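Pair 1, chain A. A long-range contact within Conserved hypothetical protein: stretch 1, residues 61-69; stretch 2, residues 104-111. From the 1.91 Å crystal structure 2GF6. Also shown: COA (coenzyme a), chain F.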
# COMPACT_ATOMS: atom_id res chain seq x y z
N ALA A 61 -12.92 -12.06 8.50
CA ALA A 61 -12.59 -13.10 9.46
C ALA A 61 -11.62 -14.11 8.91
O ALA A 61 -10.98 -14.84 9.66
CB ALA A 61 -13.84 -13.80 9.84
N GLU A 62 -11.55 -14.21 7.58
CA GLU A 62 -10.73 -15.25 7.00
C GLU A 62 -10.55 -14.92 5.56
O GLU A 62 -11.48 -14.42 4.93
CB GLU A 62 -11.43 -16.62 7.13
CG GLU A 62 -10.57 -17.73 6.53
CD GLU A 62 -11.13 -19.11 6.72
OE1 GLU A 62 -12.09 -19.22 7.52
OE2 GLU A 62 -10.59 -20.05 6.05
N SER A 63 -9.35 -15.19 5.03
CA SER A 63 -9.08 -15.01 3.60
C SER A 63 -8.31 -16.18 3.04
O SER A 63 -7.52 -16.79 3.73
CB SER A 63 -8.35 -13.69 3.30
OG SER A 63 -7.17 -13.55 4.10
N HIS A 64 -8.59 -16.50 1.79
CA HIS A 64 -7.92 -17.55 1.10
C HIS A 64 -7.80 -17.25 -0.38
O HIS A 64 -8.76 -16.77 -0.98
CB HIS A 64 -8.69 -18.84 1.26
CG HIS A 64 -7.98 -20.02 0.68
ND1 HIS A 64 -8.45 -20.68 -0.43
CD2 HIS A 64 -6.79 -20.58 0.99
CE1 HIS A 64 -7.61 -21.66 -0.74
NE2 HIS A 64 -6.59 -21.61 0.09
N ALA A 65 -6.65 -17.57 -0.97
CA ALA A 65 -6.43 -17.46 -2.42
C ALA A 65 -5.42 -18.49 -2.95
O ALA A 65 -4.49 -18.88 -2.26
CB ALA A 65 -5.98 -16.02 -2.81
N ILE A 66 -5.64 -18.90 -4.19
CA ILE A 66 -4.72 -19.72 -4.98
C ILE A 66 -4.40 -18.92 -6.25
O ILE A 66 -5.29 -18.45 -6.95
CB ILE A 66 -5.37 -21.08 -5.35
CG1 ILE A 66 -5.58 -21.93 -4.10
CG2 ILE A 66 -4.50 -21.88 -6.34
CD1 ILE A 66 -6.63 -23.08 -4.30
N TYR A 67 -3.10 -18.79 -6.55
CA TYR A 67 -2.63 -17.98 -7.64
C TYR A 67 -2.08 -18.90 -8.71
O TYR A 67 -0.95 -19.35 -8.62
CB TYR A 67 -1.54 -17.04 -7.14
CG TYR A 67 -1.94 -16.27 -5.90
CD1 TYR A 67 -1.73 -16.80 -4.64
CD2 TYR A 67 -2.52 -15.01 -5.99
CE1 TYR A 67 -2.10 -16.11 -3.49
CE2 TYR A 67 -2.90 -14.29 -4.83
CZ TYR A 67 -2.67 -14.84 -3.59
OH TYR A 67 -3.04 -14.16 -2.43
N HIS A 68 -2.91 -19.20 -9.71
CA HIS A 68 -2.54 -20.16 -10.75
C HIS A 68 -1.61 -19.53 -11.74
O HIS A 68 -0.73 -20.19 -12.31
CB HIS A 68 -3.78 -20.62 -11.52
CG HIS A 68 -4.74 -21.43 -10.71
ND1 HIS A 68 -4.51 -22.75 -10.39
CD2 HIS A 68 -5.97 -21.13 -10.23
CE1 HIS A 68 -5.54 -23.22 -9.71
NE2 HIS A 68 -6.44 -22.26 -9.60
N ARG A 69 -1.87 -18.26 -12.03
CA ARG A 69 -1.11 -17.58 -13.05
C ARG A 69 -0.87 -16.18 -12.60
O ARG A 69 -1.71 -15.61 -11.89
CB ARG A 69 -1.87 -17.56 -14.36
CG ARG A 69 -1.99 -18.90 -15.05
CD ARG A 69 -2.91 -18.77 -16.26
NE ARG A 69 -3.72 -19.98 -16.46
CZ ARG A 69 -3.80 -20.69 -17.59
NH1 ARG A 69 -3.13 -20.34 -18.69
NH2 ARG A 69 -4.56 -21.79 -17.62
N THR A 104 -6.84 -17.18 -13.67
CA THR A 104 -5.57 -16.84 -13.09
C THR A 104 -5.55 -17.01 -11.59
O THR A 104 -4.51 -17.34 -11.05
CB THR A 104 -5.16 -15.37 -13.35
OG1 THR A 104 -6.08 -14.48 -12.68
CG2 THR A 104 -5.06 -15.09 -14.86
N THR A 105 -6.68 -16.81 -10.94
CA THR A 105 -6.72 -16.72 -9.49
C THR A 105 -8.08 -17.15 -9.01
O THR A 105 -9.07 -16.86 -9.67
CB THR A 105 -6.54 -15.27 -9.04
OG1 THR A 105 -5.70 -14.55 -9.97
CG2 THR A 105 -6.03 -15.16 -7.59
N GLU A 106 -8.14 -17.81 -7.85
CA GLU A 106 -9.42 -18.04 -7.15
C GLU A 106 -9.28 -17.93 -5.62
O GLU A 106 -8.21 -18.17 -5.07
CB GLU A 106 -9.99 -19.40 -7.51
CG GLU A 106 -9.04 -20.55 -7.29
CD GLU A 106 -9.62 -21.84 -7.80
OE1 GLU A 106 -10.77 -22.15 -7.41
OE2 GLU A 106 -8.94 -22.52 -8.59
N GLY A 107 -10.36 -17.59 -4.94
CA GLY A 107 -10.29 -17.40 -3.50
C GLY A 107 -11.60 -17.07 -2.85
O GLY A 107 -12.64 -17.18 -3.46
N TYR A 108 -11.53 -16.66 -1.58
CA TYR A 108 -12.70 -16.17 -0.90
C TYR A 108 -12.24 -15.29 0.23
O TYR A 108 -11.11 -15.40 0.68
CB TYR A 108 -13.55 -17.32 -0.36
CG TYR A 108 -12.89 -18.20 0.67
CD1 TYR A 108 -12.72 -17.76 2.01
CD2 TYR A 108 -12.42 -19.48 0.34
CE1 TYR A 108 -12.10 -18.59 2.97
CE2 TYR A 108 -11.81 -20.29 1.29
CZ TYR A 108 -11.65 -19.84 2.59
OH TYR A 108 -11.05 -20.64 3.48
N VAL A 109 -13.10 -14.38 0.65
CA VAL A 109 -12.97 -13.74 1.96
C VAL A 109 -14.29 -13.96 2.64
O VAL A 109 -15.34 -13.96 2.02
CB VAL A 109 -12.65 -12.20 1.92
CG1 VAL A 109 -11.51 -11.92 0.99
CG2 VAL A 109 -13.81 -11.40 1.48
N ILE A 110 -14.22 -14.14 3.93
CA ILE A 110 -15.36 -14.28 4.75
C ILE A 110 -15.52 -13.02 5.58
O ILE A 110 -14.62 -12.59 6.28
CB ILE A 110 -15.22 -15.52 5.60
CG1 ILE A 110 -15.31 -16.73 4.66
CG2 ILE A 110 -16.23 -15.50 6.75
CD1 ILE A 110 -15.29 -18.04 5.30
N GLN A 111 -16.71 -12.44 5.49
CA GLN A 111 -16.99 -11.22 6.18
C GLN A 111 -18.11 -11.36 7.17
O GLN A 111 -19.07 -12.08 6.93
CB GLN A 111 -17.25 -10.09 5.18
CG GLN A 111 -15.93 -9.67 4.62
CD GLN A 111 -15.97 -8.34 3.98
OE1 GLN A 111 -16.47 -8.21 2.86
NE2 GLN A 111 -15.41 -7.34 4.65
N1A COA F . 0.09 -26.07 -2.49
C2A COA F . 0.99 -27.12 -2.42
N3A COA F . 1.80 -27.41 -3.50
C4A COA F . 1.71 -26.67 -4.63
C5A COA F . 0.82 -25.62 -4.72
C6A COA F . -0.00 -25.31 -3.65
N6A COA F . -0.84 -24.29 -3.74
N7A COA F . 0.94 -25.08 -5.95
C8A COA F . 1.89 -25.75 -6.62
N9A COA F . 2.37 -26.74 -5.82
C1B COA F . 3.34 -27.80 -6.19
C2B COA F . 2.93 -28.55 -7.46
O2B COA F . 2.16 -29.68 -7.18
C3B COA F . 4.26 -28.90 -8.06
O3B COA F . 4.79 -30.03 -7.42
P3B COA F . 5.14 -31.31 -8.31
O7A COA F . 5.63 -32.38 -7.37
O8A COA F . 6.20 -30.95 -9.35
O9A COA F . 3.83 -31.76 -8.95
C4B COA F . 5.14 -27.72 -7.71
O4B COA F . 4.63 -27.26 -6.47
C5B COA F . 5.04 -26.61 -8.75
O5B COA F . 3.74 -26.52 -9.29
P1A COA F . 3.53 -26.40 -10.88
O1A COA F . 2.09 -26.04 -11.20
O2A COA F . 3.92 -27.68 -11.57
O3A COA F . 4.47 -25.13 -11.25
P2A COA F . 4.61 -24.48 -12.72
O4A COA F . 3.45 -24.88 -13.60
O5A COA F . 5.97 -24.85 -13.29
O6A COA F . 4.56 -22.90 -12.49
CBP COA F . 3.69 -20.93 -11.64
CCP COA F . 4.01 -22.37 -11.31
CDP COA F . 3.04 -20.83 -13.04
CEP COA F . 5.01 -20.16 -11.63
CAP COA F . 2.65 -20.44 -10.63
OAP COA F . 1.43 -21.11 -10.85
C9P COA F . 2.39 -18.96 -10.73
O9P COA F . 3.05 -18.14 -11.64
N8P COA F . 1.52 -18.50 -9.87
C7P COA F . 1.19 -17.10 -9.85
C6P COA F . 2.14 -16.41 -8.90
C5P COA F . 1.53 -15.10 -8.52
O5P COA F . 1.20 -14.28 -9.39
N4P COA F . 1.35 -14.96 -7.23
C3P COA F . 1.94 -13.89 -6.49
C2P COA F . 0.93 -12.78 -6.33
S1P COA F . 0.34 -12.56 -4.64
O HOH W 1 -2.98 -14.86 -9.83

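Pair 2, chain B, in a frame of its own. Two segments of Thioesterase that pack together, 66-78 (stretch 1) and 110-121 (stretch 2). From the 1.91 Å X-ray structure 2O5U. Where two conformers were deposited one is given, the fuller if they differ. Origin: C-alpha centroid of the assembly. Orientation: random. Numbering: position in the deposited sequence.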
# COMPACT_ATOMS: atom_id res chain seq x y z
N VAL B 66 -13.28 12.65 -1.23
CA VAL B 66 -12.86 12.68 -2.64
C VAL B 66 -13.98 12.12 -3.49
O VAL B 66 -14.40 10.97 -3.31
CB VAL B 66 -11.64 11.79 -2.89
CG1 VAL B 66 -11.29 11.81 -4.37
CG2 VAL B 66 -10.42 12.33 -2.03
N VAL B 67 -14.48 12.91 -4.42
CA VAL B 67 -15.68 12.45 -5.15
C VAL B 67 -15.37 12.08 -6.60
O VAL B 67 -16.17 11.46 -7.30
CB VAL B 67 -16.81 13.50 -5.13
CG1 VAL B 67 -17.43 13.68 -3.69
CG2 VAL B 67 -16.26 14.82 -5.65
N SER B 68 -14.23 12.53 -7.11
CA SER B 68 -13.76 12.09 -8.42
C SER B 68 -12.24 12.34 -8.51
O SER B 68 -11.72 13.23 -7.82
CB SER B 68 -14.50 12.88 -9.49
OG SER B 68 -14.32 14.28 -9.20
N SER B 69 -11.53 11.60 -9.36
CA SER B 69 -10.14 11.87 -9.56
C SER B 69 -9.79 11.32 -10.93
O SER B 69 -10.53 10.50 -11.51
CB SER B 69 -9.24 11.19 -8.50
OG SER B 69 -9.56 9.78 -8.36
N SER B 70 -8.67 11.77 -11.44
CA SER B 70 -8.14 11.17 -12.68
C SER B 70 -6.67 11.46 -12.84
O SER B 70 -6.12 12.41 -12.19
CB SER B 70 -8.94 11.65 -13.91
OG SER B 70 -8.91 13.07 -13.99
N CYS B 71 -5.98 10.68 -13.71
CA CYS B 71 -4.56 10.91 -13.94
C CYS B 71 -4.18 10.48 -15.35
O CYS B 71 -4.73 9.51 -15.87
CB CYS B 71 -3.70 10.06 -12.96
SG CYS B 71 -1.95 10.54 -12.84
N ASP B 72 -3.25 11.21 -15.95
CA ASP B 72 -2.60 10.79 -17.21
C ASP B 72 -1.15 10.55 -16.90
O ASP B 72 -0.53 11.34 -16.19
CB ASP B 72 -2.72 11.89 -18.29
CG ASP B 72 -4.17 12.18 -18.66
OD1 ASP B 72 -4.86 11.28 -19.18
OD2 ASP B 72 -4.63 13.30 -18.38
N TYR B 73 -0.60 9.48 -17.42
CA TYR B 73 0.79 9.10 -17.15
C TYR B 73 1.61 9.26 -18.43
O TYR B 73 1.32 8.58 -19.43
CB TYR B 73 0.82 7.66 -16.71
CG TYR B 73 -0.08 7.38 -15.51
CD1 TYR B 73 -1.43 7.06 -15.66
CD2 TYR B 73 0.45 7.46 -14.21
CE1 TYR B 73 -2.28 6.84 -14.51
CE2 TYR B 73 -0.35 7.20 -13.08
CZ TYR B 73 -1.70 6.91 -13.24
OH TYR B 73 -2.41 6.66 -12.09
N PHE B 74 2.60 10.16 -18.39
CA PHE B 74 3.35 10.55 -19.63
C PHE B 74 4.66 9.80 -19.74
O PHE B 74 5.05 9.41 -20.83
CB PHE B 74 3.61 12.07 -19.67
CG PHE B 74 2.36 12.90 -19.52
CD1 PHE B 74 2.14 13.64 -18.37
CD2 PHE B 74 1.40 12.92 -20.52
CE1 PHE B 74 0.93 14.40 -18.22
CE2 PHE B 74 0.22 13.70 -20.38
CZ PHE B 74 -0.02 14.41 -19.21
N ALA B 75 5.31 9.56 -18.61
CA ALA B 75 6.56 8.83 -18.57
C ALA B 75 6.83 8.25 -17.19
O ALA B 75 6.56 8.93 -16.20
CB ALA B 75 7.74 9.78 -18.98
N PRO B 76 7.48 7.08 -17.10
CA PRO B 76 7.69 6.46 -15.76
C PRO B 76 8.73 7.14 -14.86
O PRO B 76 9.65 7.82 -15.33
CB PRO B 76 8.10 5.02 -16.10
CG PRO B 76 8.65 5.04 -17.44
CD PRO B 76 7.94 6.20 -18.19
N VAL B 77 8.58 6.94 -13.56
CA VAL B 77 9.66 7.17 -12.63
C VAL B 77 9.81 5.90 -11.80
O VAL B 77 9.00 5.01 -11.91
CB VAL B 77 9.40 8.41 -11.68
CG1 VAL B 77 9.19 9.68 -12.47
CG2 VAL B 77 8.23 8.16 -10.70
N ALA B 78 10.86 5.79 -11.01
CA ALA B 78 11.08 4.59 -10.25
C ALA B 78 11.71 4.93 -8.93
O ALA B 78 12.65 5.77 -8.90
CB ALA B 78 11.99 3.61 -11.09
N GLU B 110 9.51 18.87 -17.13
CA GLU B 110 8.34 18.26 -17.80
C GLU B 110 7.64 17.29 -16.82
O GLU B 110 8.30 16.62 -16.03
CB GLU B 110 8.68 17.65 -19.19
CG GLU B 110 7.63 17.98 -20.31
CD GLU B 110 8.16 17.81 -21.76
OE1 GLU B 110 9.41 17.77 -21.99
OE2 GLU B 110 7.29 17.70 -22.68
N ALA B 111 6.31 17.29 -16.81
CA ALA B 111 5.58 16.38 -15.94
C ALA B 111 5.72 14.93 -16.40
O ALA B 111 5.57 14.63 -17.60
CB ALA B 111 4.11 16.80 -15.76
N CYS B 112 6.04 14.03 -15.45
CA CYS B 112 5.94 12.58 -15.66
C CYS B 112 4.44 12.12 -15.65
O CYS B 112 4.06 11.17 -16.37
CB CYS B 112 6.71 11.86 -14.54
SG CYS B 112 8.33 12.61 -14.35
N ALA B 113 3.60 12.81 -14.87
CA ALA B 113 2.18 12.50 -14.82
C ALA B 113 1.43 13.74 -14.39
O ALA B 113 2.02 14.60 -13.75
CB ALA B 113 1.90 11.33 -13.76
N ALA B 114 0.14 13.80 -14.68
CA ALA B 114 -0.72 14.90 -14.24
C ALA B 114 -2.16 14.42 -14.15
O ALA B 114 -2.63 13.63 -15.00
CB ALA B 114 -0.66 16.09 -15.23
N GLY B 115 -2.87 14.97 -13.16
CA GLY B 115 -4.22 14.58 -12.91
C GLY B 115 -4.93 15.58 -12.04
O GLY B 115 -4.45 16.72 -11.80
N ARG B 116 -6.10 15.17 -11.57
CA ARG B 116 -6.95 16.11 -10.82
C ARG B 116 -7.73 15.34 -9.80
O ARG B 116 -7.88 14.14 -9.92
CB ARG B 116 -7.91 16.90 -11.74
CG ARG B 116 -8.75 16.08 -12.69
CD ARG B 116 -9.35 17.01 -13.78
N PHE B 117 -8.24 16.03 -8.80
CA PHE B 117 -9.28 15.44 -8.01
C PHE B 117 -10.12 16.50 -7.32
O PHE B 117 -9.66 17.63 -7.18
CB PHE B 117 -8.74 14.35 -7.04
CG PHE B 117 -8.14 14.85 -5.76
CD1 PHE B 117 -8.96 15.06 -4.62
CD2 PHE B 117 -6.76 15.07 -5.65
CE1 PHE B 117 -8.41 15.47 -3.37
CE2 PHE B 117 -6.19 15.48 -4.44
CZ PHE B 117 -7.03 15.68 -3.27
N VAL B 118 -11.32 16.11 -6.93
CA VAL B 118 -12.30 16.98 -6.28
C VAL B 118 -12.56 16.51 -4.84
O VAL B 118 -12.93 15.36 -4.58
CB VAL B 118 -13.64 17.09 -7.06
CG1 VAL B 118 -14.69 17.99 -6.32
CG2 VAL B 118 -13.42 17.54 -8.49
N HIS B 119 -12.37 17.45 -3.92
CA HIS B 119 -12.90 17.37 -2.57
C HIS B 119 -14.29 18.01 -2.51
O HIS B 119 -14.51 19.12 -3.07
CB HIS B 119 -12.00 18.11 -1.56
CG HIS B 119 -10.94 17.26 -0.92
ND1 HIS B 119 -9.80 17.80 -0.35
CD2 HIS B 119 -10.88 15.92 -0.69
CE1 HIS B 119 -9.07 16.83 0.16
NE2 HIS B 119 -9.70 15.68 -0.03
N VAL B 120 -15.19 17.34 -1.79
CA VAL B 120 -16.39 18.00 -1.21
C VAL B 120 -16.25 17.88 0.31
O VAL B 120 -15.90 16.81 0.84
CB VAL B 120 -17.75 17.34 -1.63
CG1 VAL B 120 -18.94 18.07 -0.95
CG2 VAL B 120 -17.93 17.38 -3.16
N PHE B 121 -16.54 18.97 1.00
CA PHE B 121 -16.38 19.06 2.41
C PHE B 121 -17.73 18.76 3.10
O PHE B 121 -18.79 19.30 2.73
CB PHE B 121 -15.71 20.39 2.82
CG PHE B 121 -14.23 20.38 2.56
CD1 PHE B 121 -13.72 20.77 1.31
CD2 PHE B 121 -13.36 19.81 3.50
CE1 PHE B 121 -12.33 20.70 1.02
CE2 PHE B 121 -11.96 19.73 3.22
CZ PHE B 121 -11.45 20.18 1.98
O HOH W 2 -3.32 15.33 -17.95

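The face that carries E62(A), H64(A), I66(A), E106(A), Y108(A) and I110(A) is tied together by polar side chains in pair 1, whereas no side-chain hydrogen bond between the stretches is seen among the modelled atoms of pair 2. In pair 1 the hydroxyl of Y108(A) donates from OH to OE2 of E62(A) at 2.7 Å, and its ring lies over H64(A), whose CB sits 3.6 Å from the centroid of the Y108(A) ring. Farther along, H68(A) NE2 donates to E106(A) OE2 at 2.7 Å, a nearly straight bond made at the edge of the imidazole.

At the matching positions pair 2 is built differently. S68(B) replaces E62(A), S70(B) replaces H64(A), and R116(B), modelled only as far as CD, replaces Y108(A); S70(B) OG rests 3.3 Å from R116(B) CG. Where H68(A) reaches E106(A), F74(B) meets A114(B), with CE1 3.8 Å from CB. An aromatic ring thus occupies the same site in both, but ring and partner change together: imidazole with carboxylate in pair 1, phenyl with methyl in pair 2. At the far end, V67(B) CG2 touches V118(B) CG1 at 3.6 Å, a closer apolar contact than A61(A) CB to I110(A) CG2 at 4.3 Å.

Beneath these differences the frame is the same: two antiparallel strands whose central backbones superpose with an RMSD of 0.4 Å. Narrow and wide pairs alternate, and the central wide ones are closed by reciprocal bonds: I66(A) N to E106(A) O, 2.8 Å, is returned by E106(A) N to I66(A) O, 3.1 Å, as D72(B) N to A114(B) O, 2.7 Å, is by A114(B) N to D72(B) O, 3.0 Å. Just past the end of the first strand, at Y67(A) and Y73(B), one carbonyl accepts two successive amides: T104(A) O takes H68(A) N at 2.8 Å and R69(A) N at 3.0 Å, as C112(B) O takes F74(B) N at 2.7 Å and A75(B) N at 3.0 Å.

The firmest rule is glycine at G107(A) and G115(B). The strands are so close here that CA of A65(A) lies 4.0 Å from CA of G107(A), and CA of C71(B) 3.8 Å from CA of G115(B). An ideal CB would fall 2.3 Å from H64(A) O in pair 1 and 2.0 Å from S70(B) O in pair 2, so neither site has room for one.

Y67(A) and Y73(B) also coincide, each with chi1 in m. Y67(A) CD2 packs 3.9 Å from T105(A) CG2, and Y73(B) CD2 lies 4.2 Å from A113(B) CB. In both, a methyl group lies near the tyrosine ring, supplied by threonine in one and alanine in the other.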